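Local coordinates for protein endoglucanase, family GH5 (Zobellia galactanivorans, PDB 6GL2) that probably hydrolyses hemicelluloses such as mixed-linked beta-glucan, acting as a TIM-barrel endoglucanase of glycoside hydrolase family 5, at residues A254-I259 and A295-E300; Q233-G238 and L288-F293. All coordinates share one frame; numbering follows the deposited sequence.

Contact 1: residues A254-I259 and A295-E300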
ATOM      1  N   ALA A 254      11.267  -2.368 -18.321  1.00 14.34           N
ATOM      2  CA  ALA A 254      12.571  -2.364 -17.692  1.00 14.84           C
ATOM      3  C   ALA A 254      12.422  -2.085 -16.203  1.00 13.17           C
ATOM      4  O   ALA A 254      13.103  -2.636 -15.375  1.00 14.72           O
ATOM      5  CB  ALA A 254      13.492  -1.310 -18.308  1.00 16.21           C
ATOM      6  N   GLU A 255      11.536  -1.143 -15.842  1.00 14.40           N
ATOM      7  CA  GLU A 255      11.200  -0.855 -14.422  1.00 14.27           C
ATOM      8  C   GLU A 255      10.713  -2.102 -13.713  1.00 13.15           C
ATOM      9  O   GLU A 255      11.195  -2.468 -12.634  1.00 13.83           O
ATOM     10  CB  GLU A 255      10.173   0.305 -14.404  1.00 13.30           C
ATOM     11  CG  GLU A 255       9.477   0.585 -13.076  1.00 14.17           C
ATOM     12  CD  GLU A 255      10.365   1.212 -12.068  1.00 15.92           C
ATOM     13  OE1 GLU A 255       9.881   1.410 -10.894  1.00 15.35           O
ATOM     14  OE2 GLU A 255      11.606   1.506 -12.308  1.00 17.20           O
ATOM     15  N   LEU A 256       9.710  -2.735 -14.306  1.00 13.30           N
ATOM     16  CA  LEU A 256       9.107  -3.898 -13.701  1.00 14.52           C
ATOM     17  C   LEU A 256      10.113  -5.065 -13.592  1.00 13.29           C
ATOM     18  O   LEU A 256      10.109  -5.885 -12.665  1.00 13.65           O
ATOM     19  CB  LEU A 256       7.798  -4.320 -14.354  1.00 14.54           C
ATOM     20  CG  LEU A 256       6.697  -3.237 -14.215  1.00 14.66           C
ATOM     21  CD1 LEU A 256       5.428  -3.666 -15.005  1.00 16.05           C
ATOM     22  CD2 LEU A 256       6.304  -2.908 -12.775  1.00 16.26           C
ATOM     23  N   ASP A 257      10.994  -5.179 -14.613  1.00 15.80           N
ATOM     24  CA  ASP A 257      12.041  -6.243 -14.638  1.00 15.14           C
ATOM     25  C   ASP A 257      13.136  -6.025 -13.568  1.00 12.92           C
ATOM     26  O   ASP A 257      13.612  -6.950 -12.992  1.00 15.30           O
ATOM     27  CB  ASP A 257      12.687  -6.389 -16.046  1.00 16.45           C
ATOM     28  CG  ASP A 257      11.757  -6.901 -17.062  1.00 19.40           C
ATOM     29  OD1 ASP A 257      10.756  -7.575 -16.796  1.00 17.77           O
ATOM     30  OD2 ASP A 257      12.159  -6.847 -18.281  1.00 21.17           O
ATOM     31  N   LYS A 258      13.442  -4.749 -13.268  1.00 13.81           N
ATOM     32  CA  LYS A 258      14.312  -4.393 -12.168  1.00 14.21           C
ATOM     33  C   LYS A 258      13.783  -4.919 -10.816  1.00 13.62           C
ATOM     34  O   LYS A 258      14.444  -5.512  -9.995  1.00 15.27           O
ATOM     35  CB  LYS A 258      14.536  -2.884 -12.131  1.00 16.40           C
ATOM     36  CG  LYS A 258      15.189  -2.236 -10.978  1.00 23.35           C
ATOM     37  CD  LYS A 258      15.257  -0.703 -11.218  1.00 25.56           C
ATOM     38  CE  LYS A 258      14.021   0.148 -10.738  1.00 29.78           C
ATOM     39  NZ  LYS A 258      13.922   1.694 -10.752  1.00 24.61           N
ATOM     40  N   ILE A 259      12.482  -4.664 -10.612  1.00 12.71           N
ATOM     41  CA  ILE A 259      11.781  -5.094  -9.388  1.00 12.79           C
ATOM     42  C   ILE A 259      11.743  -6.634  -9.328  1.00 11.43           C
ATOM     43  O   ILE A 259      12.050  -7.269  -8.326  1.00 12.52           O
ATOM     44  CB  ILE A 259      10.362  -4.503  -9.403  1.00 12.45           C
ATOM     45  CG1 ILE A 259      10.423  -2.969  -9.364  1.00 13.97           C
ATOM     46  CG2 ILE A 259       9.464  -5.176  -8.344  1.00 13.59           C
ATOM     47  CD1 ILE A 259       9.081  -2.330  -9.664  1.00 14.45           C
ATOM     48  N   ALA A 295      -0.940  -3.234 -15.915  1.00 11.39           N
ATOM     49  CA  ALA A 295      -1.559  -4.290 -15.150  1.00 12.56           C
ATOM     50  C   ALA A 295      -1.154  -5.683 -15.750  1.00 11.43           C
ATOM     51  O   ALA A 295      -0.827  -6.621 -15.017  1.00 13.63           O
ATOM     52  CB  ALA A 295      -3.079  -4.135 -15.090  1.00 14.54           C
ATOM     53  N   ARG A 296      -1.176  -5.792 -17.073  1.00 13.10           N
ATOM     54  CA  ARG A 296      -0.784  -7.033 -17.787  0.50 13.53           C
ATOM     55  C   ARG A 296       0.680  -7.354 -17.420  1.00 13.29           C
ATOM     56  O   ARG A 296       1.003  -8.474 -17.129  1.00 13.77           O
ATOM     57  CB  ARG A 296      -0.995  -6.891 -19.299  0.50 14.38           C
ATOM     58  CG  ARG A 296      -0.319  -7.943 -20.203  0.50 14.76           C
ATOM     59  CD  ARG A 296      -0.500  -7.641 -21.715  0.50 15.76           C
ATOM     60  NE  ARG A 296      -0.059  -8.794 -22.517  0.50 17.48           N
ATOM     61  CZ  ARG A 296      -0.866  -9.746 -23.000  0.50 16.76           C
ATOM     62  NH1 ARG A 296      -2.170  -9.620 -22.950  0.50 14.37           N
ATOM     63  NH2 ARG A 296      -0.336 -10.774 -23.649  0.50 16.58           N
ATOM     64  N   ALA A 297       1.544  -6.336 -17.430  1.00 13.17           N
ATOM     65  CA  ALA A 297       2.975  -6.530 -17.182  1.00 11.66           C
ATOM     66  C   ALA A 297       3.221  -7.043 -15.756  1.00 12.60           C
ATOM     67  O   ALA A 297       4.007  -7.915 -15.464  1.00 13.36           O
ATOM     68  CB  ALA A 297       3.771  -5.312 -17.485  1.00 14.48           C
ATOM     69  N   CYS A 298       2.417  -6.500 -14.812  1.00 12.07           N
ATOM     70  CA  CYS A 298       2.482  -6.991 -13.452  1.00 11.34           C
ATOM     71  C   CYS A 298       1.965  -8.412 -13.365  1.00 11.98           C
ATOM     72  O   CYS A 298       2.612  -9.265 -12.734  1.00 13.01           O
ATOM     73  CB  CYS A 298       1.628  -6.067 -12.495  1.00 11.79           C
ATOM     74  SG  CYS A 298       2.424  -4.495 -12.130  1.00 12.63           S
ATOM     75  N   ALA A 299       0.809  -8.692 -13.960  1.00 13.05           N
ATOM     76  CA  ALA A 299       0.221 -10.021 -13.885  1.00 13.56           C
ATOM     77  C   ALA A 299       1.184 -11.085 -14.485  1.00 14.40           C
ATOM     78  O   ALA A 299       1.372 -12.126 -13.859  1.00 16.78           O
ATOM     79  CB  ALA A 299      -1.109 -10.051 -14.596  1.00 16.05           C
ATOM     80  N   GLU A 300       1.862 -10.767 -15.570  1.00 14.78           N
ATOM     81  CA  GLU A 300       2.827 -11.697 -16.198  1.00 16.70           C
ATOM     82  C   GLU A 300       4.002 -11.997 -15.312  1.00 16.09           C
ATOM     83  O   GLU A 300       4.600 -13.073 -15.418  1.00 18.78           O
ATOM     84  CB  GLU A 300       3.273 -11.140 -17.550  1.00 18.93           C
ATOM     85  CG  GLU A 300       2.059 -11.163 -18.480  1.00 24.88           C
ATOM     86  CD  GLU A 300       2.273 -10.879 -19.929  1.00 32.40           C
ATOM     87  OE1 GLU A 300       3.313 -10.299 -20.297  1.00 37.72           O
ATOM     88  OE2 GLU A 300       1.310 -11.252 -20.661  1.00 33.14           O
TER
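Leu256 packs against Ala297 and Cys298 in a small, buried, wholly apolar contact between two neighbouring outer helices of the (beta/alpha)8 barrel, 246-266 and 284-301, which in the chain flank strand 271-276. The CA atoms of Leu256 and Cys298 are 7.3 Å apart; Ala297 points toward 254-259, whereas Cys298 presents its SG from the side. One methyl does the touching. Leu256 CG stands beside the backbone N and anti to the carbonyl carbon (chi1 -63°), and with chi2 extended at 175° CD1 reaches across to the other helix. There it meets the methyl of Ala297 tip to tip, CD1 to CB at 3.4 Å, tighter than usual van der Waals contact. The same CD1 lies 4.2 Å from SG of Cys298, a looser apolar touch. Beyond the two helices, Leu256 also rests on Met273 of strand 271-276 and Cys298 on Ile303, so the pair continues into the layer between helices and barrel wall. Glu255 and Lys258 are engaged away from this interface: Glu255 OE2 receives Lys258 NZ at 2.8 Å on its syn side, while OE1 is hydrogen-bonded to Thr205 OG1 and Ser228 OG. Asp257 OD1 forms salt bridges with Arg260 and with Arg301, the latter a helix-to-helix link beside the apolar patch. With no hydrogen bond between the two segments and about 113 Å² buried in total, cohesion between them rests on dispersion and exclusion of water, and depends on the close fit of one leucine methyl against a short side chain.

Contact 2: residues Q233-G238 and L288-F293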
ATOM      1  N   GLN A 233       6.294  11.298 -15.307  1.00 15.77           N
ATOM      2  CA  GLN A 233       5.938  12.466 -16.077  1.00 16.13           C
ATOM      3  C   GLN A 233       4.484  12.408 -16.608  1.00 17.59           C
ATOM      4  O   GLN A 233       3.804  13.411 -16.689  1.00 20.16           O
ATOM      5  CB  GLN A 233       6.857  12.545 -17.285  1.00 19.01           C
ATOM      6  CG  GLN A 233       8.300  12.834 -16.904  1.00 21.65           C
ATOM      7  CD  GLN A 233       9.150  11.611 -16.715  1.00 22.77           C
ATOM      8  OE1 GLN A 233       8.698  10.440 -16.542  1.00 20.97           O
ATOM      9  NE2 GLN A 233      10.489  11.871 -16.783  1.00 28.33           N
ATOM     10  N   PHE A 234       4.065  11.212 -16.962  1.00 14.62           N
ATOM     11  CA  PHE A 234       2.684  10.871 -17.377  1.00 14.53           C
ATOM     12  C   PHE A 234       1.787  10.665 -16.161  1.00 13.61           C
ATOM     13  O   PHE A 234       0.676  11.180 -16.106  1.00 14.96           O
ATOM     14  CB  PHE A 234       2.723   9.637 -18.204  1.00 13.82           C
ATOM     15  CG  PHE A 234       1.394   9.169 -18.668  1.00 13.30           C
ATOM     16  CD1 PHE A 234       0.782   9.752 -19.775  1.00 13.79           C
ATOM     17  CD2 PHE A 234       0.679   8.109 -18.067  1.00 14.27           C
ATOM     18  CE1 PHE A 234      -0.461   9.350 -20.231  1.00 14.14           C
ATOM     19  CE2 PHE A 234      -0.535   7.693 -18.537  1.00 13.04           C
ATOM     20  CZ  PHE A 234      -1.132   8.314 -19.612  1.00 13.41           C
ATOM     21  N   CYS A 235       2.249   9.960 -15.164  1.00 11.84           N
ATOM     22  CA  CYS A 235       1.382   9.506 -14.083  1.00 12.40           C
ATOM     23  C   CYS A 235       1.119  10.524 -12.981  1.00 13.89           C
ATOM     24  O   CYS A 235       0.026  10.584 -12.421  1.00 13.92           O
ATOM     25  CB  CYS A 235       1.884   8.219 -13.478  1.00 12.67           C
ATOM     26  SG  CYS A 235       1.935   6.804 -14.516  1.00 12.10           S
ATOM     27  N   LEU A 236       2.177  11.265 -12.620  1.00 15.01           N
ATOM     28  CA  LEU A 236       2.135  12.206 -11.511  1.00 16.22           C
ATOM     29  C   LEU A 236       2.170  13.642 -11.887  1.00 17.04           C
ATOM     30  O   LEU A 236       1.343  14.438 -11.378  1.00 18.88           O
ATOM     31  CB  LEU A 236       3.276  11.903 -10.533  1.00 15.17           C
ATOM     32  CG  LEU A 236       3.257  10.534  -9.827  1.00 17.34           C
ATOM     33  CD1 LEU A 236       4.450  10.338  -8.908  1.00 16.86           C
ATOM     34  CD2 LEU A 236       1.938  10.362  -9.079  1.00 18.14           C
ATOM     35  N   ASP A 237       3.097  14.005 -12.732  1.00 19.78           N
ATOM     36  CA  ASP A 237       3.292  15.442 -12.982  1.00 26.85           C
ATOM     37  C   ASP A 237       2.327  16.035 -13.986  1.00 30.86           C
ATOM     38  O   ASP A 237       2.080  17.253 -13.938  1.00 34.74           O
ATOM     39  CB  ASP A 237       4.681  15.693 -13.536  1.00 31.73           C
ATOM     40  CG  ASP A 237       5.748  15.475 -12.528  1.00 31.92           C
ATOM     41  OD1 ASP A 237       5.404  15.277 -11.310  1.00 39.95           O
ATOM     42  OD2 ASP A 237       6.933  15.509 -12.984  1.00 40.97           O
ATOM     43  N   GLY A 238       1.806  15.221 -14.885  1.00 30.02           N
ATOM     44  CA  GLY A 238       0.950  15.733 -15.950  1.00 35.00           C
ATOM     45  C   GLY A 238       1.694  16.549 -17.028  1.00 36.76           C
ATOM     46  O   GLY A 238       1.048  17.215 -17.897  1.00 35.49           O
ATOM     47  N   LEU A 288      -5.997   4.680 -20.446  1.00 11.11           N
ATOM     48  CA  LEU A 288      -6.470   3.361 -20.597  1.00 11.35           C
ATOM     49  C   LEU A 288      -5.392   2.406 -21.149  1.00 11.90           C
ATOM     50  O   LEU A 288      -5.212   1.263 -20.637  1.00 12.52           O
ATOM     51  CB  LEU A 288      -7.688   3.289 -21.574  1.00 13.72           C
ATOM     52  CG  LEU A 288      -8.312   1.936 -21.781  1.00 14.35           C
ATOM     53  CD1 LEU A 288      -8.712   1.192 -20.493  1.00 14.73           C
ATOM     54  CD2 LEU A 288      -9.500   2.055 -22.774  1.00 13.41           C
ATOM     55  N   ALA A 289      -4.693   2.832 -22.201  1.00 13.56           N
ATOM     56  CA  ALA A 289      -3.590   2.044 -22.762  1.00 12.34           C
ATOM     57  C   ALA A 289      -2.510   1.753 -21.723  1.00 11.90           C
ATOM     58  O   ALA A 289      -2.045   0.653 -21.606  1.00 12.94           O
ATOM     59  CB  ALA A 289      -2.938   2.744 -23.956  1.00 14.68           C
ATOM     60  N   HIS A 290      -2.152   2.753 -20.957  1.00 11.25           N
ATOM     61  CA  HIS A 290      -1.140   2.619 -19.911  1.00 10.70           C
ATOM     62  C   HIS A 290      -1.650   1.632 -18.828  1.00 11.60           C
ATOM     63  O   HIS A 290      -0.916   0.731 -18.396  1.00 11.25           O
ATOM     64  CB  HIS A 290      -0.883   3.989 -19.291  1.00 10.41           C
ATOM     65  CG  HIS A 290       0.006   3.904 -18.104  1.00 10.92           C
ATOM     66  ND1 HIS A 290      -0.505   3.797 -16.817  1.00 10.21           N
ATOM     67  CD2 HIS A 290       1.386   3.968 -17.980  1.00 11.07           C
ATOM     68  CE1 HIS A 290       0.506   3.826 -15.988  1.00 11.90           C
ATOM     69  NE2 HIS A 290       1.682   3.798 -16.685  1.00 12.36           N
ATOM     70  N   ALA A 291      -2.928   1.749 -18.377  1.00 10.95           N
ATOM     71  CA  ALA A 291      -3.471   0.859 -17.352  1.00 10.62           C
ATOM     72  C   ALA A 291      -3.451  -0.570 -17.805  1.00 10.98           C
ATOM     73  O   ALA A 291      -3.080  -1.501 -17.056  1.00 12.28           O
ATOM     74  CB  ALA A 291      -4.852   1.369 -16.873  1.00 12.27           C
ATOM     75  N   GLU A 292      -3.943  -0.769 -19.035  0.70 12.08           N
ATOM     76  CA  GLU A 292      -3.984  -2.122 -19.610  0.70 12.88           C
ATOM     77  C   GLU A 292      -2.588  -2.778 -19.610  0.70 12.38           C
ATOM     78  O   GLU A 292      -2.409  -3.918 -19.234  0.70 13.06           O
ATOM     79  CB  GLU A 292      -4.483  -2.006 -21.091  0.70 15.00           C
ATOM     80  CG  GLU A 292      -6.000  -1.833 -21.315  0.70 16.86           C
ATOM     81  CD  GLU A 292      -6.417  -1.490 -22.721  0.70 20.84           C
ATOM     82  OE1 GLU A 292      -5.520  -1.152 -23.541  0.70 24.27           O
ATOM     83  OE2 GLU A 292      -7.665  -1.501 -23.000  0.70 23.48           O
ATOM     84  N   PHE A 293      -1.616  -1.991 -20.084  1.00 12.40           N
ATOM     85  CA  PHE A 293      -0.238  -2.508 -20.287  1.00 12.79           C
ATOM     86  C   PHE A 293       0.480  -2.778 -18.945  1.00 11.62           C
ATOM     87  O   PHE A 293       1.081  -3.777 -18.688  1.00 12.30           O
ATOM     88  CB  PHE A 293       0.582  -1.528 -21.091  1.00 13.46           C
ATOM     89  CG  PHE A 293       1.923  -2.082 -21.526  1.00 15.24           C
ATOM     90  CD1 PHE A 293       2.094  -2.831 -22.724  1.00 16.91           C
ATOM     91  CD2 PHE A 293       3.032  -1.950 -20.707  1.00 16.30           C
ATOM     92  CE1 PHE A 293       3.339  -3.320 -23.083  1.00 18.78           C
ATOM     93  CE2 PHE A 293       4.306  -2.478 -21.084  1.00 16.72           C
ATOM     94  CZ  PHE A 293       4.440  -3.168 -22.262  1.00 18.64           C
TER
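Phe234 and His290 both carry CG anti to the backbone N (chi1 179° for Phe234), which swings each ring out into the space between two facing helices, while Cys235 holds SG beside its own N and brings it to the far end of the imidazole. In the TIM barrel this joins the short helix 232-237, which follows strand 222-227, to helix 284-301. The side chains of Phe234 and His290 overlap side by side, running oppositely: CE2 of Phe234 comes within 3.8 Å of CB of His290 and lies over one face of the imidazole. The ring planes are inclined at 46°, with centroids 5.3 Å apart. Trp243 extends the aromatic cluster, edge-to-face with His290 and inclined to both Phe234 and Phe293. The side chains of Asp240 and Thr242, which bind magnesium in a crystal structure of this protein, come within about 5 and 6 Å of that of Phe234; no metal is bound here. The imidazole is buried, and its NE2 hydrogen-bonds to the backbone carbonyl of Phe230, which should restrain rotation of the ring. At that same end SG of Cys235 lies 4.1 Å from the centroid of the His290 ring, on a line 42° off the ring normal, and 3.6 Å from CE1 of His290.

In the fold
Contacts 1 and 2 share helix 284-301, using successive portions of it: 288-293 faces helix 232-237, and 295-300 faces helix 246-266. Their centres lie 14 Å apart on the same side of the chain's centre. Along the sequence the segments alternate, 233-238, 254-259, 288-293, then 295-300, so the two connections overlap in the chain. Strand 271-276 of the parallel barrel falls between the first two segments and the last two. One outer helix thus joins two elements that precede it, and Phe293, at the end of segment 288-293, also packs on helix 246-266. Contact 2 lies near the magnesium-binding residues Asp240 and Thr242; the third, Asp248, sits on helix 246-266, which contact 1 uses.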